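Local coordinates for 2-hydroxyisobutyryl-CoA synthetase (Aquincola tertiaricarbonis, PDB 6HDY), which is a CoA synthetase of the ANL superfamily, built from an AMP-binding region and a C-terminal AMP-binding-enzyme domain, at residues 53-57 with 328-332; 85-89 with 304-308; 92-97 with 337-342. One frame throughout, in Å; residues are numbered along the deposited sequence.

One antiparallel sheet can be dressed by neighbouring pieces of chain in different ways. Contacts 1, 2 and 3 bring the adjacent strands 304-310, 322-329 and 340-347, or their ends, against elements from an earlier part of the chain. Contacts 1 and 2 are buried and use helices 43-64 and 85-91: the first combines aliphatic packing with an arginine-to-carbonyl bond, the second aromatic packing with a shared water. Contact 3 is partly buried and is set apart by backbone pairing, a single parallel bridge, with side chains packed round it. They touch one another: Thr328 O lies 2.8 Å from Tyr305 N, Thr328 OG1 2.8 Å from Arg339 N, and Glu307 OE2 forms a 2.9 Å salt bridge to Arg339 NH1.

Contact 1: 53-57 with 328-332; sequences RLQQV and THLER
Helix 43-64 supplies 53-57, in regular helical conformation with Val57 N bonded to Arg53 O at 2.8 Å. Against it lies 328-332, extended at Thr328 and His329, where strand 322-329 ends, then turning at Leu330 (phi/psi -108/-10). The backbones come closest at Arg53 and Leu330, whose CA atoms are 6.4 Å apart. Arg53 directs CB toward the loop and folds its chain (chi1 t, chi2 and chi3 p), so that CG packs 3.7 Å from Leu330 CB while NH1 donates to Leu330 O at 3.1 Å. The same NH1 reaches a water at 2.8 Å, which in turn donates to Glu331 OE2 at 2.6 Å; Arg38 forms a salt bridge with this carboxylate, and Tyr21 bonds its other oxygen. Arg53 NE donates to Gln56 OE1 at 3.2 Å, and Trp15 adds a cation-pi contact. This is helix-on-sheet packing at a strand end, in which a helix arginine satisfies a carbonyl beyond the last sheet residue. Leu54, with chi1 off-well at -121°, brings CD1 to 3.5 Å from Leu330 CD2 and 3.7 Å from Thr328 CG2. One turn after Arg53, Val57 (chi1 t) places CG1 3.7 Å from His329 O and CG2 4.1 Å from Leu330 O.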
ATOM      1  N   ARG A  53      29.552  -1.388  19.381  1.00 51.32           N
ATOM      2  CA  ARG A  53      28.834  -1.294  18.107  1.00 49.18           C
ATOM      3  C   ARG A  53      28.920   0.124  17.527  1.00 52.20           C
ATOM      4  O   ARG A  53      29.080   0.290  16.320  1.00 51.97           O
ATOM      5  CB  ARG A  53      27.353  -1.694  18.291  1.00 45.67           C
ATOM      6  CG  ARG A  53      26.510  -1.589  16.993  1.00 47.33           C
ATOM      7  CD  ARG A  53      27.056  -2.383  15.799  1.00 41.69           C
ATOM      8  NE  ARG A  53      27.326  -3.779  16.148  1.00 40.90           N
ATOM      9  CZ  ARG A  53      26.394  -4.722  16.208  1.00 58.22           C
ATOM     10  NH1 ARG A  53      25.132  -4.442  15.890  1.00 42.13           N
ATOM     11  NH2 ARG A  53      26.716  -5.953  16.563  1.00 49.38           N
ATOM     12  N   LEU A  54      28.777   1.128  18.404  1.00 48.79           N
ATOM     13  CA  LEU A  54      28.822   2.560  18.112  1.00 47.74           C
ATOM     14  C   LEU A  54      30.131   2.892  17.416  1.00 51.25           C
ATOM     15  O   LEU A  54      30.129   3.635  16.439  1.00 51.22           O
ATOM     16  CB  LEU A  54      28.682   3.338  19.439  1.00 47.32           C
ATOM     17  CG  LEU A  54      27.518   4.324  19.640  1.00 48.82           C
ATOM     18  CD1 LEU A  54      26.347   4.107  18.699  1.00 46.13           C
ATOM     19  CD2 LEU A  54      27.081   4.385  21.091  1.00 47.01           C
ATOM     20  N   GLN A  55      31.227   2.270  17.860  1.00 48.41           N
ATOM     21  CA  GLN A  55      32.560   2.425  17.283  1.00 50.26           C
ATOM     22  C   GLN A  55      32.600   1.833  15.866  1.00 53.90           C
ATOM     23  O   GLN A  55      33.102   2.482  14.943  1.00 52.62           O
ATOM     24  CB  GLN A  55      33.618   1.768  18.187  1.00 53.91           C
ATOM     25  CG  GLN A  55      33.774   2.488  19.530  1.00 68.88           C
ATOM     26  CD  GLN A  55      34.492   1.649  20.562  1.00 80.72           C
ATOM     27  OE1 GLN A  55      34.210   0.461  20.748  1.00 71.47           O
ATOM     28  NE2 GLN A  55      35.421   2.259  21.276  1.00 73.06           N
ATOM     29  N   GLN A  56      32.019   0.620  15.697  1.00 51.20           N
ATOM     30  CA  GLN A  56      31.910  -0.082  14.417  1.00 51.28           C
ATOM     31  C   GLN A  56      31.117   0.778  13.417  1.00 53.22           C
ATOM     32  O   GLN A  56      31.593   0.998  12.316  1.00 53.71           O
ATOM     33  CB  GLN A  56      31.209  -1.449  14.591  1.00 51.96           C
ATOM     34  CG  GLN A  56      31.974  -2.514  15.342  1.00 55.44           C
ATOM     35  CD  GLN A  56      31.228  -3.837  15.368  1.00 75.36           C
ATOM     36  OE1 GLN A  56      30.539  -4.161  16.351  1.00 73.67           O
ATOM     37  NE2 GLN A  56      31.390  -4.656  14.310  1.00 57.14           N
ATOM     38  N   VAL A  57      29.927   1.288  13.825  1.00 48.73           N
ATOM     39  CA  VAL A  57      29.019   2.116  13.009  1.00 45.94           C
ATOM     40  C   VAL A  57      29.712   3.410  12.532  1.00 49.01           C
ATOM     41  O   VAL A  57      29.664   3.735  11.341  1.00 48.09           O
ATOM     42  CB  VAL A  57      27.666   2.370  13.747  1.00 46.79           C
ATOM     43  CG1 VAL A  57      26.790   3.391  13.007  1.00 45.16           C
ATOM     44  CG2 VAL A  57      26.902   1.056  13.939  1.00 45.62           C
ATOM     45  N   THR A 328      20.441   6.763  17.185  1.00 32.48           N
ATOM     46  CA  THR A 328      21.520   6.168  16.398  1.00 32.86           C
ATOM     47  C   THR A 328      21.204   4.711  16.047  1.00 35.15           C
ATOM     48  O   THR A 328      20.925   3.908  16.941  1.00 33.63           O
ATOM     49  CB  THR A 328      22.898   6.319  17.091  1.00 38.03           C
ATOM     50  OG1 THR A 328      23.174   7.705  17.337  1.00 36.46           O
ATOM     51  CG2 THR A 328      24.032   5.704  16.267  1.00 32.80           C
ATOM     52  N   HIS A 329      21.271   4.382  14.734  1.00 30.75           N
ATOM     53  CA  HIS A 329      21.129   3.028  14.200  1.00 30.51           C
ATOM     54  C   HIS A 329      22.308   2.166  14.617  1.00 34.92           C
ATOM     55  O   HIS A 329      23.468   2.560  14.417  1.00 33.85           O
ATOM     56  CB  HIS A 329      21.082   3.024  12.636  1.00 30.33           C
ATOM     57  CG  HIS A 329      19.752   3.423  12.066  1.00 30.91           C
ATOM     58  ND1 HIS A 329      19.626   4.501  11.203  1.00 31.79           N
ATOM     59  CD2 HIS A 329      18.537   2.851  12.230  1.00 29.85           C
ATOM     60  CE1 HIS A 329      18.343   4.559  10.886  1.00 29.40           C
ATOM     61  NE2 HIS A 329      17.648   3.592  11.490  1.00 28.68           N
ATOM     62  N   LEU A 330      22.026   0.954  15.131  1.00 33.54           N
ATOM     63  CA  LEU A 330      23.128   0.020  15.446  1.00 35.45           C
ATOM     64  C   LEU A 330      23.195  -1.170  14.456  1.00 40.41           C
ATOM     65  O   LEU A 330      24.165  -1.927  14.456  1.00 44.47           O
ATOM     66  CB  LEU A 330      23.029  -0.485  16.905  1.00 35.63           C
ATOM     67  CG  LEU A 330      22.991   0.564  18.019  1.00 38.09           C
ATOM     68  CD1 LEU A 330      22.887  -0.100  19.363  1.00 39.29           C
ATOM     69  CD2 LEU A 330      24.206   1.461  17.968  1.00 37.05           C
ATOM     70  N   GLU A 331      22.173  -1.319  13.596  1.00 34.26           N
ATOM     71  CA  GLU A 331      22.031  -2.441  12.672  1.00 33.62           C
ATOM     72  C   GLU A 331      21.594  -2.021  11.268  1.00 38.60           C
ATOM     73  O   GLU A 331      20.740  -2.687  10.664  1.00 39.14           O
ATOM     74  CB  GLU A 331      21.053  -3.481  13.265  1.00 33.93           C
ATOM     75  CG  GLU A 331      21.552  -4.182  14.525  1.00 38.66           C
ATOM     76  CD  GLU A 331      20.705  -5.324  15.051  1.00 44.67           C
ATOM     77  OE1 GLU A 331      19.513  -5.417  14.686  1.00 45.80           O
ATOM     78  OE2 GLU A 331      21.242  -6.139  15.829  1.00 46.92           O
ATOM     79  N   ARG A 332      22.179  -0.925  10.730  1.00 35.28           N
ATOM     80  CA  ARG A 332      21.861  -0.441   9.377  1.00 34.49           C
ATOM     81  C   ARG A 332      23.082  -0.017   8.590  1.00 40.30           C
ATOM     82  O   ARG A 332      23.933   0.709   9.099  1.00 40.86           O
ATOM     83  CB  ARG A 332      20.800   0.685   9.405  1.00 33.56           C
ATOM     84  CG  ARG A 332      19.380   0.159   9.599  1.00 31.08           C
ATOM     85  CD  ARG A 332      18.308   1.142   9.203  1.00 28.38           C
ATOM     86  NE  ARG A 332      18.355   1.551   7.787  1.00 34.28           N
ATOM     87  CZ  ARG A 332      17.504   2.410   7.239  1.00 34.24           C
ATOM     88  NH1 ARG A 332      16.533   2.952   7.968  1.00 26.09           N
ATOM     89  NH2 ARG A 332      17.616   2.737   5.956  1.00 29.67           N
TER
HETATM   90  O   HOH W   1      23.754  -6.856  15.741  1.00 40.39           O

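Contact 2: 85-89 with 304-308; sequences LEDFE and IYTEV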
ATOM      1  N   LEU A  85      30.301   6.478  26.202  1.00 52.83           N
ATOM      2  CA  LEU A  85      28.993   7.025  25.842  1.00 50.08           C
ATOM      3  C   LEU A  85      28.961   8.541  26.082  1.00 54.29           C
ATOM      4  O   LEU A  85      28.204   9.263  25.423  1.00 52.87           O
ATOM      5  CB  LEU A  85      27.866   6.313  26.621  1.00 49.12           C
ATOM      6  CG  LEU A  85      27.663   4.809  26.317  1.00 53.63           C
ATOM      7  CD1 LEU A  85      26.656   4.189  27.280  1.00 53.12           C
ATOM      8  CD2 LEU A  85      27.237   4.571  24.865  1.00 53.65           C
ATOM      9  N   GLU A  86      29.812   9.017  27.007  1.00 51.81           N
ATOM     10  CA  GLU A  86      29.970  10.433  27.322  1.00 51.42           C
ATOM     11  C   GLU A  86      30.711  11.157  26.179  1.00 52.92           C
ATOM     12  O   GLU A  86      30.421  12.319  25.910  1.00 51.23           O
ATOM     13  CB  GLU A  86      30.630  10.675  28.707  1.00 54.77           C
ATOM     14  CG  GLU A  86      31.006   9.443  29.532  1.00 65.87           C
ATOM     15  CD  GLU A  86      29.919   8.497  30.023  1.00 70.83           C
ATOM     16  OE1 GLU A  86      28.868   8.973  30.513  1.00 66.04           O
ATOM     17  OE2 GLU A  86      30.145   7.267  29.952  1.00 50.93           O
ATOM     18  N   ASP A  87      31.637  10.460  25.491  1.00 49.92           N
ATOM     19  CA  ASP A  87      32.364  11.002  24.332  1.00 50.40           C
ATOM     20  C   ASP A  87      31.394  11.178  23.167  1.00 53.33           C
ATOM     21  O   ASP A  87      31.455  12.179  22.459  1.00 53.77           O
ATOM     22  CB  ASP A  87      33.491  10.054  23.890  1.00 53.01           C
ATOM     23  CG  ASP A  87      34.782  10.104  24.680  1.00 55.34           C
ATOM     24  OD1 ASP A  87      35.085  11.164  25.270  1.00 57.46           O
ATOM     25  OD2 ASP A  87      35.521   9.117  24.647  1.00 56.30           O
ATOM     26  N   PHE A  88      30.498  10.198  22.984  1.00 48.24           N
ATOM     27  CA  PHE A  88      29.464  10.172  21.961  1.00 45.79           C
ATOM     28  C   PHE A  88      28.545  11.398  22.039  1.00 49.42           C
ATOM     29  O   PHE A  88      28.371  12.079  21.034  1.00 48.04           O
ATOM     30  CB  PHE A  88      28.651   8.871  22.094  1.00 46.13           C
ATOM     31  CG  PHE A  88      27.817   8.493  20.895  1.00 46.11           C
ATOM     32  CD1 PHE A  88      28.420   8.119  19.696  1.00 49.87           C
ATOM     33  CD2 PHE A  88      26.428   8.459  20.977  1.00 47.15           C
ATOM     34  CE1 PHE A  88      27.645   7.783  18.580  1.00 49.69           C
ATOM     35  CE2 PHE A  88      25.654   8.071  19.877  1.00 48.36           C
ATOM     36  CZ  PHE A  88      26.268   7.757  18.680  1.00 47.26           C
ATOM     37  N   GLU A  89      27.989  11.702  23.232  1.00 47.14           N
ATOM     38  CA  GLU A  89      27.055  12.826  23.394  1.00 45.96           C
ATOM     39  C   GLU A  89      27.690  14.199  23.250  1.00 50.85           C
ATOM     40  O   GLU A  89      27.046  15.126  22.749  1.00 49.96           O
ATOM     41  CB  GLU A  89      26.277  12.734  24.716  1.00 46.42           C
ATOM     42  CG  GLU A  89      27.136  12.824  25.966  1.00 50.91           C
ATOM     43  CD  GLU A  89      26.465  12.428  27.265  1.00 58.34           C
ATOM     44  OE1 GLU A  89      25.214  12.424  27.328  1.00 49.40           O
ATOM     45  OE2 GLU A  89      27.201  12.147  28.236  1.00 52.29           O
ATOM     46  N   ILE A 304      18.438   0.354  18.293  1.00 34.47           N
ATOM     47  CA  ILE A 304      18.774   1.758  18.046  1.00 33.77           C
ATOM     48  C   ILE A 304      19.078   2.360  19.421  1.00 37.97           C
ATOM     49  O   ILE A 304      18.306   2.172  20.362  1.00 37.49           O
ATOM     50  CB  ILE A 304      17.631   2.538  17.299  1.00 34.68           C
ATOM     51  CG1 ILE A 304      17.591   2.162  15.804  1.00 34.07           C
ATOM     52  CG2 ILE A 304      17.692   4.096  17.511  1.00 31.90           C
ATOM     53  CD1 ILE A 304      16.316   2.557  15.095  1.00 35.84           C
ATOM     54  N   TYR A 305      20.187   3.096  19.521  1.00 35.49           N
ATOM     55  CA  TYR A 305      20.600   3.757  20.750  1.00 36.09           C
ATOM     56  C   TYR A 305      19.874   5.098  20.923  1.00 39.54           C
ATOM     57  O   TYR A 305      20.136   6.055  20.189  1.00 39.49           O
ATOM     58  CB  TYR A 305      22.142   3.897  20.779  1.00 38.37           C
ATOM     59  CG  TYR A 305      22.688   4.582  22.012  1.00 39.67           C
ATOM     60  CD1 TYR A 305      22.350   4.139  23.295  1.00 41.68           C
ATOM     61  CD2 TYR A 305      23.549   5.669  21.902  1.00 40.31           C
ATOM     62  CE1 TYR A 305      22.846   4.773  24.432  1.00 40.22           C
ATOM     63  CE2 TYR A 305      24.063   6.302  23.034  1.00 42.12           C
ATOM     64  CZ  TYR A 305      23.716   5.845  24.295  1.00 44.79           C
ATOM     65  OH  TYR A 305      24.230   6.472  25.400  1.00 42.65           O
ATOM     66  N   THR A 306      18.918   5.142  21.863  1.00 35.97           N
ATOM     67  CA  THR A 306      18.145   6.350  22.164  1.00 35.01           C
ATOM     68  C   THR A 306      18.835   7.138  23.304  1.00 41.69           C
ATOM     69  O   THR A 306      19.201   6.561  24.343  1.00 41.68           O
ATOM     70  CB  THR A 306      16.673   6.008  22.525  1.00 36.86           C
ATOM     71  OG1 THR A 306      16.033   5.326  21.446  1.00 35.44           O
ATOM     72  CG2 THR A 306      15.839   7.254  22.894  1.00 37.64           C
ATOM     73  N   GLU A 307      18.962   8.461  23.107  1.00 38.00           N
ATOM     74  CA  GLU A 307      19.499   9.400  24.083  1.00 38.77           C
ATOM     75  C   GLU A 307      18.460  10.496  24.301  1.00 42.36           C
ATOM     76  O   GLU A 307      18.028  11.123  23.337  1.00 41.33           O
ATOM     77  CB  GLU A 307      20.770  10.056  23.561  1.00 41.04           C
ATOM     78  CG  GLU A 307      21.910   9.121  23.224  1.00 47.68           C
ATOM     79  CD  GLU A 307      23.018   9.852  22.500  1.00 48.85           C
ATOM     80  OE1 GLU A 307      22.902  10.025  21.267  1.00 43.80           O
ATOM     81  OE2 GLU A 307      23.944  10.351  23.175  1.00 45.88           O
ATOM     82  N   VAL A 308      18.063  10.751  25.546  1.00 39.57           N
ATOM     83  CA  VAL A 308      17.113  11.836  25.796  1.00 39.44           C
ATOM     84  C   VAL A 308      17.964  13.008  26.278  1.00 44.99           C
ATOM     85  O   VAL A 308      18.608  12.954  27.332  1.00 46.23           O
ATOM     86  CB  VAL A 308      15.914  11.419  26.675  1.00 42.62           C
ATOM     87  CG1 VAL A 308      15.058  12.615  27.082  1.00 42.82           C
ATOM     88  CG2 VAL A 308      15.075  10.376  25.946  1.00 40.48           C
TER
HETATM   89  O   HOH W   2      25.434   8.807  24.794  1.00 36.06           O
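Strand 304-310 meets the first turn of helix 85-91 through alternate residues, the usual consequence of extended geometry: Tyr305 and Glu307 point at the helix, while Ile304, Thr306 and Val308 are out of its reach. The short axes pass 11.5 Å apart at 69°, a gap bridged by long side chains. Tyr305, chi1 t, packs its ring against Leu85 and Phe88. Its OH lies 3.6 Å from Leu85 CD2, and its CD2 is 3.8 Å from Phe88 CE2; the two rings, centroids 5.9 Å apart and planes at 51°, meet obliquely. Glu307 (chi1 m, chi2 t) brings its carboxylate up to Phe88 and Glu89, where OE1 is 3.7 Å from Phe88 CE2 and OE2 3.7 Å from Glu89 CB. The backbones are nearest here, with the CA atoms of Glu89 and Glu307 8.3 Å apart. No direct hydrogen bond joins the segments. One water does so instead, donating to Leu85 O at 2.9 Å and Glu307 OE2 at 2.7 Å and accepting from Tyr305 OH at 2.7 Å. Because Arg339 also pairs with Glu307 OE2, and Arg316 with Glu89, the buried carboxylates have charged partners: this helix-on-sheet interface joins apolar packing to a compensated, hydrated polar network.

Contact 3: 92-97 with 337-342; sequences VPVVKK and MIRLLS
A single parallel beta bridge links the connection between helices 85-91 and 97-106 to strand 340-347 beside the ligand pocket: the Ser342 side chain is about 5 Å from bound 8LQ. Val95 faces Leu340 with CA atoms 4.5 Å apart: Val95 N donates to Arg339 O at 2.8 Å, and Leu341 N to Val95 O at 2.9 Å. Residues 92-96 are extended. Arg339, with left-handed backbone angles (63/54), and Leu340 form a G1 beta bulge opposite Tyr327 of neighbouring strand 322-329. Arg339 NE (chi1 m, chi2 t, chi3 p) donates to Val92 O at 2.9 Å, with Val94 CG1 over one guanidinium face, 3.5 Å from NH2. Val95 (chi1 t) packs CG1 3.8 Å from Met337 CE and 3.9 Å from Leu340 CD1. Water joins Pro93 O (2.8 Å) to Ile338 O (2.7 Å); another accepts from Lys97 N at 3.1 Å and donates to Leu341 O at 3.0 Å. Lys96 is the N-cap of helix 97-106, and Lys97 NZ makes a weak hydrogen bond to Ser342 O at 3.1 Å.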
ATOM      1  N   VAL A  92      30.214  14.013  19.197  1.00 46.62           N
ATOM      2  CA  VAL A  92      29.482  13.741  17.960  1.00 44.40           C
ATOM      3  C   VAL A  92      28.362  14.773  17.741  1.00 47.74           C
ATOM      4  O   VAL A  92      27.418  14.839  18.537  1.00 44.79           O
ATOM      5  CB  VAL A  92      28.986  12.270  17.860  1.00 46.09           C
ATOM      6  CG1 VAL A  92      28.351  11.978  16.500  1.00 44.47           C
ATOM      7  CG2 VAL A  92      30.107  11.282  18.150  1.00 47.17           C
ATOM      8  N   PRO A  93      28.448  15.585  16.653  1.00 46.60           N
ATOM      9  CA  PRO A  93      27.372  16.557  16.381  1.00 45.23           C
ATOM     10  C   PRO A  93      26.077  15.858  15.967  1.00 45.80           C
ATOM     11  O   PRO A  93      26.124  14.834  15.270  1.00 44.86           O
ATOM     12  CB  PRO A  93      27.942  17.393  15.230  1.00 48.42           C
ATOM     13  CG  PRO A  93      28.856  16.458  14.512  1.00 53.77           C
ATOM     14  CD  PRO A  93      29.478  15.610  15.585  1.00 49.38           C
ATOM     15  N   VAL A  94      24.930  16.393  16.404  1.00 40.69           N
ATOM     16  CA  VAL A  94      23.640  15.827  16.015  1.00 38.70           C
ATOM     17  C   VAL A  94      23.335  16.115  14.539  1.00 43.21           C
ATOM     18  O   VAL A  94      23.716  17.159  14.003  1.00 43.66           O
ATOM     19  CB  VAL A  94      22.445  16.254  16.911  1.00 41.56           C
ATOM     20  CG1 VAL A  94      22.594  15.722  18.321  1.00 41.09           C
ATOM     21  CG2 VAL A  94      22.231  17.774  16.903  1.00 42.52           C
ATOM     22  N   VAL A  95      22.624  15.195  13.902  1.00 39.54           N
ATOM     23  CA  VAL A  95      22.159  15.365  12.530  1.00 39.08           C
ATOM     24  C   VAL A  95      20.767  15.986  12.627  1.00 42.06           C
ATOM     25  O   VAL A  95      19.970  15.555  13.446  1.00 40.09           O
ATOM     26  CB  VAL A  95      22.103  14.019  11.774  1.00 40.72           C
ATOM     27  CG1 VAL A  95      21.483  14.202  10.377  1.00 39.53           C
ATOM     28  CG2 VAL A  95      23.492  13.381  11.694  1.00 41.62           C
ATOM     29  N   LYS A  96      20.500  17.005  11.817  1.00 41.87           N
ATOM     30  CA  LYS A  96      19.192  17.651  11.706  1.00 41.19           C
ATOM     31  C   LYS A  96      18.534  17.188  10.389  1.00 42.86           C
ATOM     32  O   LYS A  96      19.239  16.842   9.439  1.00 41.49           O
ATOM     33  CB  LYS A  96      19.346  19.181  11.721  1.00 45.87           C
ATOM     34  CG  LYS A  96      19.717  19.764  13.085  1.00 62.88           C
ATOM     35  CD  LYS A  96      20.059  21.245  12.978  1.00 76.04           C
ATOM     36  CE  LYS A  96      20.266  21.911  14.319  1.00 94.02           C
ATOM     37  NZ  LYS A  96      20.750  23.315  14.173  1.00107.57           N
ATOM     38  N   LYS A  97      17.190  17.190  10.327  1.00 41.15           N
ATOM     39  CA  LYS A  97      16.444  16.833   9.105  1.00 40.75           C
ATOM     40  C   LYS A  97      16.805  17.797   7.938  1.00 46.01           C
ATOM     41  O   LYS A  97      16.919  17.363   6.789  1.00 45.83           O
ATOM     42  CB  LYS A  97      14.936  16.810   9.375  1.00 42.95           C
ATOM     43  CG  LYS A  97      14.384  15.406   9.643  1.00 54.08           C
ATOM     44  CD  LYS A  97      13.997  15.191  11.096  1.00 56.91           C
ATOM     45  CE  LYS A  97      12.589  15.616  11.401  1.00 52.24           C
ATOM     46  NZ  LYS A  97      12.512  16.319  12.713  1.00 59.76           N
ATOM     47  N   MET A 337      21.617   6.505  10.403  1.00 27.82           N
ATOM     48  CA  MET A 337      21.419   7.745  11.147  1.00 28.57           C
ATOM     49  C   MET A 337      22.238   7.699  12.422  1.00 34.38           C
ATOM     50  O   MET A 337      22.067   6.784  13.231  1.00 33.65           O
ATOM     51  CB  MET A 337      19.938   7.957  11.501  1.00 28.97           C
ATOM     52  CG  MET A 337      19.012   8.241  10.334  1.00 31.90           C
ATOM     53  SD  MET A 337      19.343   9.666   9.277  1.00 39.43           S
ATOM     54  CE  MET A 337      19.896  10.789  10.315  1.00 38.51           C
ATOM     55  N   ILE A 338      23.170   8.649  12.568  1.00 33.51           N
ATOM     56  CA  ILE A 338      24.038   8.714  13.744  1.00 34.52           C
ATOM     57  C   ILE A 338      23.771  10.015  14.474  1.00 38.49           C
ATOM     58  O   ILE A 338      24.179  11.091  14.034  1.00 39.02           O
ATOM     59  CB  ILE A 338      25.551   8.469  13.440  1.00 38.45           C
ATOM     60  CG1 ILE A 338      25.751   7.185  12.602  1.00 38.93           C
ATOM     61  CG2 ILE A 338      26.356   8.403  14.745  1.00 37.85           C
ATOM     62  CD1 ILE A 338      27.070   7.068  11.963  1.00 42.51           C
ATOM     63  N   ARG A 339      23.084   9.893  15.599  1.00 35.62           N
ATOM     64  CA  ARG A 339      22.688  10.997  16.457  1.00 35.43           C
ATOM     65  C   ARG A 339      21.748  11.944  15.719  1.00 38.68           C
ATOM     66  O   ARG A 339      21.984  13.145  15.655  1.00 39.83           O
ATOM     67  CB  ARG A 339      23.910  11.697  17.119  1.00 38.96           C
ATOM     68  CG  ARG A 339      24.348  10.925  18.335  1.00 53.80           C
ATOM     69  CD  ARG A 339      25.546  11.459  19.085  1.00 63.70           C
ATOM     70  NE  ARG A 339      25.481  12.879  19.422  1.00 67.10           N
ATOM     71  CZ  ARG A 339      24.914  13.390  20.510  1.00 67.37           C
ATOM     72  NH1 ARG A 339      24.276  12.603  21.368  1.00 47.97           N
ATOM     73  NH2 ARG A 339      24.960  14.693  20.736  1.00 49.87           N
ATOM     74  N   LEU A 340      20.662  11.396  15.161  1.00 35.08           N
ATOM     75  CA  LEU A 340      19.640  12.238  14.529  1.00 35.15           C
ATOM     76  C   LEU A 340      18.752  12.853  15.615  1.00 37.19           C
ATOM     77  O   LEU A 340      18.230  12.144  16.486  1.00 33.69           O
ATOM     78  CB  LEU A 340      18.786  11.488  13.480  1.00 33.66           C
ATOM     79  CG  LEU A 340      17.556  12.213  12.855  1.00 35.90           C
ATOM     80  CD1 LEU A 340      17.984  13.358  11.924  1.00 35.93           C
ATOM     81  CD2 LEU A 340      16.658  11.225  12.099  1.00 30.01           C
ATOM     82  N   LEU A 341      18.628  14.186  15.556  1.00 35.62           N
ATOM     83  CA  LEU A 341      17.809  14.993  16.444  1.00 35.31           C
ATOM     84  C   LEU A 341      16.328  14.818  16.023  1.00 37.56           C
ATOM     85  O   LEU A 341      15.988  15.072  14.873  1.00 37.37           O
ATOM     86  CB  LEU A 341      18.263  16.467  16.357  1.00 36.97           C
ATOM     87  CG  LEU A 341      17.419  17.526  17.098  1.00 42.13           C
ATOM     88  CD1 LEU A 341      17.376  17.255  18.597  1.00 42.04           C
ATOM     89  CD2 LEU A 341      17.970  18.921  16.850  1.00 45.29           C
ATOM     90  N   SER A 342      15.473  14.326  16.935  1.00 34.31           N
ATOM     91  CA  SER A 342      14.059  14.098  16.621  1.00 32.30           C
ATOM     92  C   SER A 342      13.269  15.381  16.596  1.00 36.29           C
ATOM     93  O   SER A 342      12.381  15.535  15.759  1.00 36.12           O
ATOM     94  CB  SER A 342      13.427  13.127  17.609  1.00 32.02           C
ATOM     95  OG  SER A 342      13.285  13.736  18.882  1.00 34.64           O
TER
HETATM   96  O   HOH W   3      26.374  12.655  13.594  1.00 39.48           O
HETATM   97  O   HOH W   4      16.114  17.494  13.189  1.00 53.56           O